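Local coordinates for D-alanine--D-alanine ligase (Acinetobacter baumannii ACICU, PDB 5D8D), which catalyses the ATP-dependent joining of two D-alanine molecules into D-alanyl-D-alanine, a building block of bacterial peptidoglycan, at the interface of chains A and B. Coordinates in Å, arbitrary orientation; residue numbers count along the deposited sequence, not the author numbering. Chains: chain A/B, D-alanine--D-alanine ligase.

The interface of chains A and B. Residues chain A 95-96, 99, 102, 143; chain B 92, 96.
Helix 91-97 of chain B packs against the same helix of chain A, the start of its helix 100-108 and the loop residues A:Asp99 and A:His143, forming part of a two-fold symmetric interface between two copies of this ATP-grasp ligase; D-alanine–D-alanine ligases are typically homodimers, and this is probably the dimer contact. B:Gln92 carries much of the contact, with 75 Å² of its surface hidden by chain A. Its root packs on the methyl of A:Ala95, whose CB lies 3.5 Å from B:Gln92 CA; with CG anti to the backbone N (chi1 175°), the extended chain carries the amide past it into a polar pocket, where both ends are gripped. B:Gln92 NE2 donates a nearly straight bond to the backbone oxygen A:Ala95 O (3.1 Å), from above the carbonyl plane, and a second to A:Asp99 OD2 (3.2 Å), on its anti side; both acceptors lie close to the amide plane, fixing its rotation. B:Gln92 OE1 accepts from the ammonium A:Lys102 NZ at 2.9 Å. A bend at chi4 (76°) brings A:Lys102 NZ to 3.0 Å from A:Asp99 OD2, a salt bridge within chain A. A:His143 NE2 donates to the same oxygen through a poorly aligned bond, so three donors converge there, A:Lys102 NZ and A:His143 NE2 from above the carboxylate plane, B:Gln92 NE2 nearer it. A:Asp99 OD1 accepts a hydrogen bond from A:Lys102 N, capping helix 100-108 and helping to position the carboxylate. Beside this cluster, A:Ile96 and B:Ile96 meet obliquely, CG1 to CG1 at 4.0 Å, and B:Ile96 CD1 rests against A:Lys102 CD at 3.9 Å.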
loop_
_atom_site.group_PDB
_atom_site.type_symbol
_atom_site.label_atom_id
_atom_site.label_comp_id
_atom_site.label_asym_id
_atom_site.label_seq_id
_atom_site.Cartn_x
_atom_site.Cartn_y
_atom_site.Cartn_z
ATOM N N ALA A 95 -3.439 -2.607 0.509
ATOM C CA ALA A 95 -3.332 -1.177 0.855
ATOM C C ALA A 95 -3.493 -0.230 -0.341
ATOM O O ALA A 95 -4.128 0.844 -0.201
ATOM C CB ALA A 95 -2.046 -0.886 1.566
ATOM N N ILE A 96 -2.972 -0.615 -1.507
ATOM C CA ILE A 96 -3.303 0.155 -2.731
ATOM C C ILE A 96 -4.816 0.063 -3.094
ATOM O O ILE A 96 -5.490 1.099 -3.304
ATOM C CB ILE A 96 -2.466 -0.265 -3.959
ATOM C CG1 ILE A 96 -0.971 0.014 -3.735
ATOM C CG2 ILE A 96 -2.960 0.508 -5.176
ATOM C CD1 ILE A 96 -0.033 -0.690 -4.713
ATOM N N ASP A 99 -7.554 2.261 -1.682
ATOM C CA ASP A 99 -7.442 3.685 -2.031
ATOM C C ASP A 99 -7.753 3.840 -3.544
ATOM O O ASP A 99 -7.001 3.373 -4.428
ATOM C CB ASP A 99 -6.013 4.136 -1.689
ATOM C CG ASP A 99 -5.815 5.666 -1.665
ATOM O OD1 ASP A 99 -6.288 6.393 -2.553
ATOM O OD2 ASP A 99 -5.124 6.145 -0.755
ATOM N N LYS A 102 -5.024 5.986 -5.407
ATOM C CA LYS A 102 -3.741 5.283 -5.594
ATOM C C LYS A 102 -3.862 4.142 -6.562
ATOM O O LYS A 102 -2.946 3.895 -7.333
ATOM C CB LYS A 102 -3.107 4.832 -4.270
ATOM C CG LYS A 102 -2.615 6.009 -3.442
ATOM C CD LYS A 102 -1.756 5.569 -2.288
ATOM C CE LYS A 102 -1.293 6.763 -1.467
ATOM N NZ LYS A 102 -2.362 7.303 -0.607
ATOM N N HIS A 143 -11.306 6.293 0.354
ATOM C CA HIS A 143 -10.866 5.073 1.052
ATOM C C HIS A 143 -11.928 4.026 1.357
ATOM O O HIS A 143 -11.555 2.883 1.661
ATOM C CB HIS A 143 -10.098 5.401 2.344
ATOM C CG HIS A 143 -8.711 5.903 2.113
ATOM N ND1 HIS A 143 -8.348 7.217 2.336
ATOM C CD2 HIS A 143 -7.597 5.268 1.680
ATOM C CE1 HIS A 143 -7.068 7.368 2.042
ATOM N NE2 HIS A 143 -6.587 6.200 1.649
ATOM N N GLN B 92 -0.006 1.197 4.577
ATOM C CA GLN B 92 -0.043 1.540 3.162
ATOM C C GLN B 92 1.241 2.197 2.636
ATOM O O GLN B 92 1.772 1.824 1.565
ATOM C CB GLN B 92 -1.259 2.472 2.851
ATOM C CG GLN B 92 -1.290 2.995 1.373
ATOM C CD GLN B 92 -2.299 4.115 1.110
ATOM O OE1 GLN B 92 -2.094 5.268 1.486
ATOM N NE2 GLN B 92 -3.390 3.779 0.452
ATOM N N ILE B 96 3.992 0.481 0.055
ATOM C CA ILE B 96 4.287 1.090 -1.212
ATOM C C ILE B 96 5.748 1.517 -1.281
ATOM O O ILE B 96 6.433 1.210 -2.269
ATOM C CB ILE B 96 3.365 2.271 -1.479
ATOM C CG1 ILE B 96 1.931 1.745 -1.682
ATOM C CG2 ILE B 96 3.856 3.058 -2.698
ATOM C CD1 ILE B 96 0.862 2.806 -1.569
#